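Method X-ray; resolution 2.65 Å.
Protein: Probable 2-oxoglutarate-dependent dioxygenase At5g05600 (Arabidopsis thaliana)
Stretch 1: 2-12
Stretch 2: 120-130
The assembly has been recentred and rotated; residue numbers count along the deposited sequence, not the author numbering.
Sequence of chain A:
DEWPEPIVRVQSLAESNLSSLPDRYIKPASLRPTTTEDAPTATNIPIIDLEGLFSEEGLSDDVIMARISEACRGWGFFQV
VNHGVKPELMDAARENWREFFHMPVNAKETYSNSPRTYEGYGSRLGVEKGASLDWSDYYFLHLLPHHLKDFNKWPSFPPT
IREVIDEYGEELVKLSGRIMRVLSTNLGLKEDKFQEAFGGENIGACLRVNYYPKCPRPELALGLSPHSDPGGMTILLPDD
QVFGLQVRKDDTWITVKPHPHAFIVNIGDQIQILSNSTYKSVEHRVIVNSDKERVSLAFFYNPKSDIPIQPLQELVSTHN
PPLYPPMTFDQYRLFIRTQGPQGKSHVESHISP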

# COMPACT_ATOMS: atom_id res chain seq x y z
N GLU A 2 -10.83 -16.21 -12.95
CA GLU A 2 -12.17 -15.65 -12.80
C GLU A 2 -12.52 -15.50 -11.33
O GLU A 2 -11.99 -16.22 -10.47
CB GLU A 2 -13.21 -16.53 -13.50
CG GLU A 2 -13.12 -17.99 -13.12
CD GLU A 2 -14.47 -18.68 -13.18
OE1 GLU A 2 -15.23 -18.33 -14.11
OE2 GLU A 2 -14.76 -19.55 -12.34
N TRP A 3 -13.41 -14.56 -11.05
CA TRP A 3 -13.94 -14.34 -9.72
C TRP A 3 -15.01 -15.37 -9.38
O TRP A 3 -15.73 -15.84 -10.27
CB TRP A 3 -14.52 -12.93 -9.61
CG TRP A 3 -13.60 -11.85 -10.08
CD1 TRP A 3 -13.69 -11.14 -11.25
CD2 TRP A 3 -12.46 -11.32 -9.38
NE1 TRP A 3 -12.67 -10.22 -11.32
CE2 TRP A 3 -11.91 -10.31 -10.19
CE3 TRP A 3 -11.86 -11.62 -8.16
CZ2 TRP A 3 -10.78 -9.59 -9.81
CZ3 TRP A 3 -10.74 -10.90 -7.78
CH2 TRP A 3 -10.21 -9.90 -8.61
N PRO A 4 -15.14 -15.74 -8.11
CA PRO A 4 -16.18 -16.72 -7.73
C PRO A 4 -17.60 -16.20 -7.91
O PRO A 4 -18.54 -17.00 -7.89
CB PRO A 4 -15.88 -17.01 -6.26
CG PRO A 4 -15.17 -15.79 -5.78
CD PRO A 4 -14.34 -15.32 -6.94
N GLU A 5 -17.77 -14.89 -8.11
CA GLU A 5 -19.08 -14.26 -8.17
C GLU A 5 -18.92 -12.93 -8.89
O GLU A 5 -17.80 -12.39 -8.96
CB GLU A 5 -19.66 -14.05 -6.76
CG GLU A 5 -18.61 -13.61 -5.76
CD GLU A 5 -19.14 -13.57 -4.34
OE1 GLU A 5 -20.30 -13.98 -4.13
OE2 GLU A 5 -18.39 -13.12 -3.45
N PRO A 6 -20.00 -12.37 -9.45
CA PRO A 6 -19.87 -11.09 -10.15
C PRO A 6 -19.49 -9.97 -9.19
O PRO A 6 -19.82 -9.99 -8.00
CB PRO A 6 -21.26 -10.86 -10.75
CG PRO A 6 -22.17 -11.75 -9.99
CD PRO A 6 -21.36 -12.92 -9.55
N ILE A 7 -18.78 -8.98 -9.72
CA ILE A 7 -18.23 -7.89 -8.92
C ILE A 7 -19.28 -6.80 -8.77
O ILE A 7 -19.89 -6.36 -9.76
CB ILE A 7 -16.95 -7.33 -9.55
CG1 ILE A 7 -15.71 -8.04 -9.02
CG2 ILE A 7 -16.81 -5.86 -9.23
CD1 ILE A 7 -15.76 -9.53 -9.11
N VAL A 8 -19.50 -6.35 -7.54
CA VAL A 8 -20.32 -5.18 -7.26
C VAL A 8 -19.39 -4.00 -7.03
O VAL A 8 -18.51 -4.06 -6.16
CB VAL A 8 -21.23 -5.42 -6.05
CG1 VAL A 8 -21.83 -4.10 -5.58
CG2 VAL A 8 -22.32 -6.41 -6.39
N ARG A 9 -19.56 -2.94 -7.80
CA ARG A 9 -18.75 -1.74 -7.62
C ARG A 9 -19.30 -0.93 -6.46
O ARG A 9 -20.45 -0.49 -6.49
CB ARG A 9 -18.73 -0.91 -8.90
CG ARG A 9 -18.30 -1.69 -10.13
CD ARG A 9 -16.92 -2.30 -9.95
NE ARG A 9 -16.51 -3.05 -11.13
CZ ARG A 9 -15.35 -3.68 -11.25
NH1 ARG A 9 -14.47 -3.67 -10.26
NH2 ARG A 9 -15.06 -4.34 -12.37
N VAL A 10 -18.48 -0.74 -5.42
CA VAL A 10 -18.93 -0.06 -4.21
C VAL A 10 -19.48 1.32 -4.54
O VAL A 10 -20.39 1.82 -3.86
CB VAL A 10 -17.78 0.02 -3.19
CG1 VAL A 10 -18.28 0.52 -1.86
CG2 VAL A 10 -17.14 -1.35 -3.02
N GLN A 11 -18.97 1.96 -5.60
CA GLN A 11 -19.52 3.23 -6.03
C GLN A 11 -20.99 3.10 -6.42
O GLN A 11 -21.79 4.02 -6.18
CB GLN A 11 -18.71 3.79 -7.20
CG GLN A 11 -19.10 5.20 -7.58
CD GLN A 11 -18.53 5.63 -8.92
OE1 GLN A 11 -17.80 4.87 -9.57
NE2 GLN A 11 -18.86 6.84 -9.34
N SER A 12 -21.37 1.97 -7.02
CA SER A 12 -22.76 1.76 -7.39
C SER A 12 -23.66 1.72 -6.16
O SER A 12 -24.79 2.22 -6.19
CB SER A 12 -22.92 0.46 -8.19
OG SER A 12 -22.07 0.44 -9.32
N GLY A 120 -6.01 -3.20 -13.47
CA GLY A 120 -7.18 -2.50 -13.96
C GLY A 120 -8.10 -2.06 -12.83
O GLY A 120 -7.64 -1.77 -11.72
N TYR A 121 -9.39 -2.02 -13.14
CA TYR A 121 -10.41 -1.50 -12.24
C TYR A 121 -10.95 -2.64 -11.39
O TYR A 121 -11.54 -3.60 -11.91
CB TYR A 121 -11.52 -0.85 -13.08
CG TYR A 121 -12.71 -0.33 -12.32
CD1 TYR A 121 -12.56 0.55 -11.25
CD2 TYR A 121 -14.00 -0.67 -12.70
CE1 TYR A 121 -13.66 1.04 -10.56
CE2 TYR A 121 -15.11 -0.19 -12.03
CZ TYR A 121 -14.93 0.66 -10.96
OH TYR A 121 -16.03 1.14 -10.29
N GLY A 122 -10.75 -2.55 -10.07
CA GLY A 122 -11.09 -3.63 -9.17
C GLY A 122 -11.96 -3.16 -8.02
O GLY A 122 -12.01 -1.98 -7.68
N SER A 123 -12.64 -4.13 -7.40
CA SER A 123 -13.45 -3.87 -6.21
C SER A 123 -13.23 -4.87 -5.08
O SER A 123 -13.78 -4.66 -4.00
CB SER A 123 -14.94 -3.86 -6.56
OG SER A 123 -15.33 -2.57 -7.01
N ARG A 124 -12.45 -5.93 -5.28
CA ARG A 124 -12.17 -6.87 -4.21
C ARG A 124 -10.76 -7.42 -4.38
O ARG A 124 -10.14 -7.29 -5.44
CB ARG A 124 -13.20 -8.01 -4.18
CG ARG A 124 -13.01 -9.05 -5.27
CD ARG A 124 -14.07 -10.14 -5.20
NE ARG A 124 -13.68 -11.22 -4.30
CZ ARG A 124 -14.53 -12.03 -3.69
NH1 ARG A 124 -15.84 -11.90 -3.88
NH2 ARG A 124 -14.08 -12.99 -2.89
N LEU A 125 -10.26 -8.03 -3.31
CA LEU A 125 -8.94 -8.65 -3.29
C LEU A 125 -9.09 -10.02 -2.65
O LEU A 125 -9.52 -10.12 -1.50
CB LEU A 125 -7.95 -7.77 -2.53
CG LEU A 125 -6.49 -8.20 -2.35
CD1 LEU A 125 -5.85 -8.53 -3.69
CD2 LEU A 125 -5.72 -7.08 -1.65
N GLY A 126 -8.75 -11.06 -3.40
CA GLY A 126 -9.01 -12.42 -2.98
C GLY A 126 -10.16 -13.04 -3.76
O GLY A 126 -10.94 -12.37 -4.44
N VAL A 127 -10.27 -14.36 -3.64
CA VAL A 127 -11.17 -15.11 -4.50
C VAL A 127 -12.06 -16.07 -3.71
O VAL A 127 -12.58 -17.03 -4.27
CB VAL A 127 -10.38 -15.86 -5.59
CG1 VAL A 127 -9.70 -14.88 -6.52
CG2 VAL A 127 -9.36 -16.80 -4.96
N GLU A 128 -12.22 -15.82 -2.41
CA GLU A 128 -13.15 -16.60 -1.60
C GLU A 128 -14.58 -16.16 -1.89
O GLU A 128 -14.87 -14.95 -1.90
CB GLU A 128 -12.82 -16.46 -0.12
CG GLU A 128 -13.16 -17.69 0.75
CD GLU A 128 -12.65 -19.02 0.18
OE1 GLU A 128 -13.32 -19.64 -0.67
OE2 GLU A 128 -11.54 -19.44 0.59
N LYS A 129 -15.48 -17.13 -2.12
CA LYS A 129 -16.81 -16.78 -2.63
C LYS A 129 -17.70 -16.14 -1.57
O LYS A 129 -18.52 -15.28 -1.89
CB LYS A 129 -17.51 -18.00 -3.21
CG LYS A 129 -18.73 -17.61 -4.04
CD LYS A 129 -19.74 -18.73 -4.19
CE LYS A 129 -21.16 -18.25 -3.90
NZ LYS A 129 -21.99 -19.34 -3.33
N GLY A 130 -17.60 -16.56 -0.32
CA GLY A 130 -18.47 -15.91 0.63
C GLY A 130 -17.85 -14.76 1.39
O GLY A 130 -18.51 -14.19 2.26
O HOH W 1 -13.41 -6.23 -11.29

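What holds the two stretches together most firmly? The salt bridge between Glu5 and Arg124 does: NH1 of Arg124 donates to OE2 of Glu5 at 2.9 Å, so opposite charges meet along a directed hydrogen bond. The carboxylate approaches at the edge of the guanidinium, near its plane, where the N-H groups point. The rest of that edge serves its own stretch, with Arg124 NE bonded to Gly126 O at 3.0 Å and Arg124 NH2 to Glu128 O at a very short 2.3 Å. These bonds tie the arginine to the backbone that follows it.

How does the second arginine, Arg9, make its contact? Its guanidinium lies flat on the ring of Tyr121, centres 4.2 Å apart and planes at 30°, an arrangement that sets a delocalised cation against aromatic electrons. A weak hydrogen bond from Arg9 NH1 to Tyr121 O, 3.4 Å long, adds to the stack. Water 1 lies beside the pair, accepting a weak bond from Arg9 NH2 at 2.7 Å.

What packs around the salt bridge? Pro4 CG sits over one face of the Arg124 guanidinium, 4.2 Å from NH2, leaving the edge free for polar partners. The proline also rests its CD against Val127 CB at 4.2 Å and its CB against Lys129 CB at 3.6 Å. Trp3 brings CE3 to 4.2 Å from Val127 CG1, while its CZ3 lies 3.9 Å from Arg124 CG.

How do the backbones run past each other? They run in opposite directions: Pro4 lies nearest Lys129, with CA atoms 5.1 Å apart, and Arg9 nearest Ser123, with CA atoms 5.9 Å apart. No backbone-to-backbone hydrogen bond joins them; side chains make the connection. Between the two arginine sites, Ile7 CG2 meets Ser123 CB at 3.8 Å, and the whole contact buries 722 Å².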